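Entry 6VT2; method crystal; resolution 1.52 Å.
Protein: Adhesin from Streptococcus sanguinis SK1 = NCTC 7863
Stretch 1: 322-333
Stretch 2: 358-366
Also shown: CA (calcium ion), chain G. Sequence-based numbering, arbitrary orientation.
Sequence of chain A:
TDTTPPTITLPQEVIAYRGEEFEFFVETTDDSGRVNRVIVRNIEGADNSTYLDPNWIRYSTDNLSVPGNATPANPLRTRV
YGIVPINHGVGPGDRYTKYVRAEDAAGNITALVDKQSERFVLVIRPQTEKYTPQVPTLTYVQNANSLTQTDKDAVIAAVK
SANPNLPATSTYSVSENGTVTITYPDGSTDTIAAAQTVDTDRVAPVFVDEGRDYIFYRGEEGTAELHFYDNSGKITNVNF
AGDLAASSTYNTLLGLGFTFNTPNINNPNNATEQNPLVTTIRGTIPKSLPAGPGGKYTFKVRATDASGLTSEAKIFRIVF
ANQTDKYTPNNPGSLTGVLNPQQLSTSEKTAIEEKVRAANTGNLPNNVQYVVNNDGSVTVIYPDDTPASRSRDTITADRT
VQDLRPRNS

Stretch 1 322-333: NQTDKYTPNNPG
Stretch 2 (358-366) AANTGNLPN

Two segments of one chain meet over a modest interface, 455 Å² summed over both sides. The first begins with a turn, in which Gln-323 to Asp-325 have helical angles and Asp-325 N bonds to Asn-322 O at 2.8 Å, then runs extended from Tyr-327 to Pro-332 with psi between 119° and 157°. The second comes off the end of a helix that begins earlier in the chain and turns through Gly-362 (phi/psi 84/-8), where a CB would jam against the preceding carbonyl, so glycine suits the position. The segments run antiparallel: CA atoms pair as Tyr-327 with Leu-364 (6.3 Å), Asn-330 with Asn-360 (5.8 Å) and Pro-332 with Ala-359 (5.5 Å).

Polar contacts come chiefly from three asparagine side chains. The amide of Asn-360 both gives and accepts across the contact, while those of Asn-330 and Asn-363 donate across it. Asn-360 (chi1 m, chi2 -73°) reads the backbone of Asn-330 as a pair: Asn-330 N donates to Asn-360 OD1 at 2.8 Å, and Asn-360 ND2 donates to Asn-330 O at 2.9 Å. Its CB points sideways, but the amide end comes nearer to the extended segment. Asn-330 (m, chi2 -32°) returns the gesture, with its ND2 reaching Ala-359 O at 3.0 Å. Asn-363 (t, chi2 41°) sends ND2 to Thr-328 O at 2.9 Å, nearly linear at 173°, and also to Asn-360 OD1 at 2.9 Å, which ties the two reading side chains together. The turn that carries Asn-360 and Asn-363 is held by Asn-363 N and Leu-364 N, which donate to Asn-360 O at 2.9 and 3.1 Å respectively. One water extends the network, accepting from Thr-328 N and donating to Asn-363 OD1, each at 2.8 Å.

Apolar packing lies at the Tyr-327 end. Its ring (m, chi2 -62°) lays one face against Pro-365, whose CD sits 3.6 Å from the ring centroid and only 7° off the normal, a CH-pi contact that suits proline's compact, puckered ring (C-gamma exo here) and the CD hydrogens, polarised by the adjacent nitrogen. Leu-364 (m, t) is buried, its CD2 3.7 Å from Tyr-327 CB and its CD1 4.2 Å from Pro-329 CB. Beside this packing, the amide oxygen Gln-323 OE1 lies 3.7 Å from Pro-365 CG, a van der Waals contact from a buried side chain. At the other end, Ala-359 points its methyl toward the extended segment, with CB 3.4 Å from Asn-331 O; this small side chain fits the close backbone approach.

A calcium ion braces the first segment, bound by Thr-324 O (2.4 Å), Thr-324 OG1 (2.6 Å), Tyr-327 O (2.4 Å), three waters and ligands elsewhere in the structure. It thus links the turn to the start of the extended run.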

ATOM      1  N   ASN A 322     -31.438 -19.501 -16.463  1.00  9.14           N
ATOM      2  CA  ASN A 322     -32.017 -20.719 -15.943  1.00  9.15           C
ATOM      3  C   ASN A 322     -30.906 -21.613 -15.461  1.00  9.14           C
ATOM      4  O   ASN A 322     -29.826 -21.661 -16.059  1.00  9.12           O
ATOM      5  CB  ASN A 322     -32.791 -21.447 -17.022  1.00  9.15           C
ATOM      6  CG  ASN A 322     -33.971 -20.704 -17.490  1.00 10.80           C
ATOM      7  OD1 ASN A 322     -34.783 -20.220 -16.702  1.00 11.98           O
ATOM      8  ND2 ASN A 322     -34.097 -20.582 -18.776  1.00 14.11           N
ATOM      9  N   GLN A 323     -31.210 -22.420 -14.466  1.00  9.15           N
ATOM     10  CA  GLN A 323     -30.211 -23.369 -13.984  1.00  9.15           C
ATOM     11  C   GLN A 323     -29.728 -24.332 -15.045  1.00  9.14           C
ATOM     12  O   GLN A 323     -28.561 -24.757 -14.994  1.00  9.14           O
ATOM     13  CB  GLN A 323     -30.758 -24.144 -12.786  1.00  9.18           C
ATOM     14  CG  GLN A 323     -30.753 -23.263 -11.562  1.00  9.20           C
ATOM     15  CD  GLN A 323     -31.214 -23.972 -10.336  1.00 10.46           C
ATOM     16  OE1 GLN A 323     -31.038 -25.227 -10.207  1.00 11.17           O
ATOM     17  NE2 GLN A 323     -31.852 -23.237  -9.433  1.00  9.49           N
ATOM     18  N   THR A 324     -30.582 -24.690 -15.972  1.00  9.34           N
ATOM     19  CA  THR A 324     -30.125 -25.600 -16.993  1.00  9.13           C
ATOM     20  C   THR A 324     -28.970 -25.008 -17.764  1.00  9.24           C
ATOM     21  O   THR A 324     -28.195 -25.761 -18.343  1.00 10.84           O
ATOM     22  CB  THR A 324     -31.274 -26.024 -17.898  1.00  9.89           C
ATOM     23  OG1 THR A 324     -30.735 -27.017 -18.780  1.00 10.62           O
ATOM     24  CG2 THR A 324     -31.826 -24.891 -18.710  1.00 10.29           C
ATOM     25  N   ASP A 325     -28.799 -23.684 -17.750  1.00 10.10           N
ATOM     26  CA  ASP A 325     -27.694 -23.097 -18.462  1.00 11.88           C
ATOM     27  C   ASP A 325     -26.355 -23.400 -17.801  1.00 11.23           C
ATOM     28  O   ASP A 325     -25.317 -23.296 -18.465  1.00 16.12           O
ATOM     29  CB  ASP A 325     -27.897 -21.589 -18.563  1.00 13.22           C
ATOM     30  CG  ASP A 325     -28.997 -21.184 -19.443  1.00 21.41           C
ATOM     31  OD1 ASP A 325     -29.661 -22.041 -20.033  1.00 16.76           O
ATOM     32  OD2 ASP A 325     -29.250 -19.945 -19.505  1.00 27.39           O
ATOM     33  N   LYS A 326     -26.327 -23.774 -16.525  1.00  9.13           N
ATOM     34  CA  LYS A 326     -25.055 -24.133 -15.928  1.00 12.89           C
ATOM     35  C   LYS A 326     -24.869 -25.592 -15.607  1.00 13.57           C
ATOM     36  O   LYS A 326     -23.786 -25.952 -15.176  1.00 18.80           O
ATOM     37  CB  LYS A 326     -24.811 -23.335 -14.655  1.00 24.21           C
ATOM     38  CG  LYS A 326     -25.799 -23.590 -13.630  1.00 17.93           C
ATOM     39  CD  LYS A 326     -25.362 -22.885 -12.252  1.00 15.18           C
ATOM     40  CE  LYS A 326     -24.313 -23.568 -11.521  1.00 19.51           C
ATOM     41  NZ  LYS A 326     -24.120 -23.042 -10.138  1.00 18.86           N
ATOM     42  N   TYR A 327     -25.887 -26.415 -15.730  1.00 12.13           N
ATOM     43  CA  TYR A 327     -25.799 -27.831 -15.421  1.00 12.28           C
ATOM     44  C   TYR A 327     -25.927 -28.656 -16.681  1.00 13.10           C
ATOM     45  O   TYR A 327     -26.801 -28.404 -17.503  1.00 12.21           O
ATOM     46  CB  TYR A 327     -26.961 -28.252 -14.467  1.00  9.42           C
ATOM     47  CG  TYR A 327     -26.763 -27.620 -13.121  1.00 10.76           C
ATOM     48  CD1 TYR A 327     -25.633 -27.910 -12.359  1.00 11.69           C
ATOM     49  CD2 TYR A 327     -27.678 -26.731 -12.607  1.00 10.98           C
ATOM     50  CE1 TYR A 327     -25.418 -27.306 -11.148  1.00 11.59           C
ATOM     51  CE2 TYR A 327     -27.457 -26.107 -11.425  1.00 11.20           C
ATOM     52  CZ  TYR A 327     -26.341 -26.405 -10.675  1.00 12.35           C
ATOM     53  OH  TYR A 327     -26.095 -25.786  -9.452  1.00 13.31           O
ATOM     54  N   THR A 328     -25.109 -29.699 -16.781  1.00 11.05           N
ATOM     55  CA  THR A 328     -25.214 -30.696 -17.838  1.00 14.82           C
ATOM     56  C   THR A 328     -25.288 -32.053 -17.160  1.00 12.10           C
ATOM     57  O   THR A 328     -24.332 -32.418 -16.448  1.00 12.44           O
ATOM     58  CB  THR A 328     -23.993 -30.621 -18.734  1.00 20.57           C
ATOM     59  OG1 THR A 328     -23.987 -29.337 -19.353  1.00 21.11           O
ATOM     60  CG2 THR A 328     -24.062 -31.670 -19.806  1.00 18.43           C
ATOM     61  N   PRO A 329     -26.380 -32.800 -17.358  1.00 10.99           N
ATOM     62  CA  PRO A 329     -26.456 -34.145 -16.786  1.00 11.08           C
ATOM     63  C   PRO A 329     -25.362 -35.054 -17.312  1.00 12.44           C
ATOM     64  O   PRO A 329     -25.002 -35.006 -18.488  1.00 14.98           O
ATOM     65  CB  PRO A 329     -27.849 -34.634 -17.190  1.00 14.45           C
ATOM     66  CG  PRO A 329     -28.589 -33.397 -17.528  1.00 15.21           C
ATOM     67  CD  PRO A 329     -27.632 -32.406 -18.035  1.00 14.32           C
ATOM     68  N   ASN A 330     -24.880 -35.911 -16.409  1.00 11.48           N
ATOM     69  CA  ASN A 330     -24.108 -37.099 -16.764  1.00 13.48           C
ATOM     70  C   ASN A 330     -25.037 -38.215 -17.171  1.00 12.99           C
ATOM     71  O   ASN A 330     -26.132 -38.361 -16.630  1.00 11.75           O
ATOM     72  CB  ASN A 330     -23.267 -37.566 -15.599  1.00 10.57           C
ATOM     73  CG  ASN A 330     -22.218 -36.518 -15.201  1.00 13.58           C
ATOM     74  OD1 ASN A 330     -21.708 -35.780 -16.037  1.00 17.01           O
ATOM     75  ND2 ASN A 330     -21.955 -36.432 -13.949  1.00 16.55           N
ATOM     76  N   ASN A 331     -24.599 -38.966 -18.170  1.00 14.19           N
ATOM     77  CA  ASN A 331     -25.345 -40.115 -18.602  1.00 14.62           C
ATOM     78  C   ASN A 331     -25.164 -41.253 -17.628  1.00 11.42           C
ATOM     79  O   ASN A 331     -24.170 -41.320 -16.920  1.00 17.68           O
ATOM     80  CB  ASN A 331     -24.863 -40.520 -19.975  1.00 13.63           C
ATOM     81  CG  ASN A 331     -25.087 -39.445 -20.979  1.00 17.76           C
ATOM     82  OD1 ASN A 331     -24.193 -39.083 -21.768  1.00 30.91           O
ATOM     83  ND2 ASN A 331     -26.262 -38.904 -20.968  1.00 14.54           N
ATOM     84  N   PRO A 332     -26.101 -42.183 -17.591  1.00 12.75           N
ATOM     85  CA  PRO A 332     -25.943 -43.350 -16.714  1.00 15.45           C
ATOM     86  C   PRO A 332     -24.795 -44.247 -17.141  1.00 16.10           C
ATOM     87  O   PRO A 332     -24.393 -44.283 -18.304  1.00 12.88           O
ATOM     88  CB  PRO A 332     -27.283 -44.077 -16.839  1.00 18.75           C
ATOM     89  CG  PRO A 332     -27.850 -43.629 -18.034  1.00 16.49           C
ATOM     90  CD  PRO A 332     -27.368 -42.204 -18.330  1.00 11.75           C
ATOM     91  N   GLY A 333     -24.242 -44.940 -16.156  1.00 13.96           N
ATOM     92  CA  GLY A 333     -23.052 -45.714 -16.376  1.00 12.64           C
ATOM     93  C   GLY A 333     -23.302 -46.945 -17.201  1.00 13.35           C
ATOM     94  O   GLY A 333     -22.386 -47.432 -17.860  1.00 17.91           O
ATOM     95  N   ALA A 358     -27.691 -41.785  -9.644  1.00 12.52           N
ATOM     96  CA  ALA A 358     -26.355 -42.139  -9.177  1.00 12.49           C
ATOM     97  C   ALA A 358     -25.279 -41.435  -9.983  1.00 14.13           C
ATOM     98  O   ALA A 358     -24.227 -41.102  -9.445  1.00 15.13           O
ATOM     99  CB  ALA A 358     -26.137 -43.651  -9.249  1.00 13.75           C
ATOM    100  N   ALA A 359     -25.498 -41.250 -11.282  1.00 11.88           N
ATOM    101  CA  ALA A 359     -24.504 -40.645 -12.152  1.00 11.29           C
ATOM    102  C   ALA A 359     -24.387 -39.149 -11.948  1.00  9.57           C
ATOM    103  O   ALA A 359     -23.464 -38.525 -12.507  1.00 11.97           O
ATOM    104  CB  ALA A 359     -24.845 -40.920 -13.614  1.00 13.86           C
ATOM    105  N   ASN A 360     -25.308 -38.573 -11.209  1.00 12.14           N
ATOM    106  CA  ASN A 360     -25.366 -37.135 -11.147  1.00 11.05           C
ATOM    107  C   ASN A 360     -25.276 -36.583  -9.746  1.00 11.77           C
ATOM    108  O   ASN A 360     -25.289 -35.358  -9.591  1.00 12.57           O
ATOM    109  CB  ASN A 360     -26.620 -36.619 -11.821  1.00 11.75           C
ATOM    110  CG  ASN A 360     -26.455 -36.634 -13.272  1.00 12.02           C
ATOM    111  OD1 ASN A 360     -25.738 -35.815 -13.775  1.00 10.55           O
ATOM    112  ND2 ASN A 360     -26.990 -37.669 -13.957  1.00 10.59           N
ATOM    113  N   THR A 361     -25.171 -37.419  -8.721  1.00 14.16           N
ATOM    114  CA  THR A 361     -24.896 -36.877  -7.397  1.00 17.05           C
ATOM    115  C   THR A 361     -23.553 -36.137  -7.409  1.00 14.83           C
ATOM    116  O   THR A 361     -22.572 -36.576  -8.019  1.00 16.70           O
ATOM    117  CB  THR A 361     -24.922 -37.984  -6.353  1.00 20.66           C
ATOM    118  OG1 THR A 361     -24.076 -39.059  -6.752  1.00 21.92           O
ATOM    119  CG2 THR A 361     -26.343 -38.541  -6.206  1.00 21.52           C
ATOM    120  N   GLY A 362     -23.530 -34.937  -6.812  1.00 17.13           N
ATOM    121  CA  GLY A 362     -22.351 -34.105  -6.882  1.00 18.93           C
ATOM    122  C   GLY A 362     -22.223 -33.260  -8.123  1.00 17.39           C
ATOM    123  O   GLY A 362     -21.338 -32.394  -8.167  1.00 19.94           O
ATOM    124  N   ASN A 363     -23.099 -33.448  -9.113  1.00 11.65           N
ATOM    125  CA  ASN A 363     -23.097 -32.676 -10.337  1.00 11.79           C
ATOM    126  C   ASN A 363     -24.324 -31.788 -10.435  1.00 13.37           C
ATOM    127  O   ASN A 363     -24.201 -30.578 -10.481  1.00 14.89           O
ATOM    128  CB  ASN A 363     -23.042 -33.639 -11.519  1.00 13.42           C
ATOM    129  CG  ASN A 363     -23.151 -32.946 -12.831  1.00 14.39           C
ATOM    130  OD1 ASN A 363     -22.568 -31.885 -13.035  1.00 15.89           O
ATOM    131  ND2 ASN A 363     -23.948 -33.506 -13.733  1.00 13.03           N
ATOM    132  N   LEU A 364     -25.492 -32.364 -10.476  1.00 11.94           N
ATOM    133  CA  LEU A 364     -26.738 -31.614 -10.519  1.00  9.35           C
ATOM    134  C   LEU A 364     -27.184 -31.271  -9.123  1.00 12.37           C
ATOM    135  O   LEU A 364     -26.737 -31.887  -8.167  1.00 10.92           O
ATOM    136  CB  LEU A 364     -27.802 -32.444 -11.203  1.00 10.77           C
ATOM    137  CG  LEU A 364     -27.415 -32.929 -12.588  1.00 10.25           C
ATOM    138  CD1 LEU A 364     -28.542 -33.733 -13.195  1.00 12.79           C
ATOM    139  CD2 LEU A 364     -26.988 -31.797 -13.422  1.00 10.22           C
ATOM    140  N   PRO A 365     -28.099 -30.311  -9.002  1.00  9.36           N
ATOM    141  CA  PRO A 365     -28.663 -29.979  -7.698  1.00  9.64           C
ATOM    142  C   PRO A 365     -29.239 -31.209  -7.043  1.00 10.76           C
ATOM    143  O   PRO A 365     -29.767 -32.094  -7.714  1.00 11.88           O
ATOM    144  CB  PRO A 365     -29.725 -28.932  -8.023  1.00 10.68           C
ATOM    145  CG  PRO A 365     -29.230 -28.303  -9.256  1.00 10.90           C
ATOM    146  CD  PRO A 365     -28.590 -29.410 -10.059  1.00 10.02           C
ATOM    147  N   ASN A 366     -29.119 -31.256  -5.725  1.00 10.76           N
ATOM    148  CA  ASN A 366     -29.657 -32.376  -4.997  1.00 10.68           C
ATOM    149  C   ASN A 366     -31.164 -32.414  -5.076  1.00  9.57           C
ATOM    150  O   ASN A 366     -31.745 -33.457  -4.753  1.00 12.47           O
ATOM    151  CB  ASN A 366     -29.249 -32.331  -3.548  1.00 12.68           C
ATOM    152  CG  ASN A 366     -27.743 -32.475  -3.347  1.00 19.10           C
ATOM    153  OD1 ASN A 366     -27.061 -33.213  -4.041  1.00 18.69           O
ATOM    154  ND2 ASN A 366     -27.233 -31.762  -2.421  1.00 14.04           N
TER
HETATM  155 CA    CA G 701     -28.309 -27.915 -19.343  1.00 11.27          CA
HETATM  156  O   HOH W   1     -23.163 -29.830 -14.770  1.00 15.55           O
HETATM  157  O   HOH W   2     -26.055 -27.186 -20.123  1.00 20.30           O
HETATM  158  O   HOH W   3     -28.830 -26.741 -21.387  1.00 18.29           O
HETATM  159  O   HOH W   4     -27.155 -29.543 -20.580  1.00 18.09           O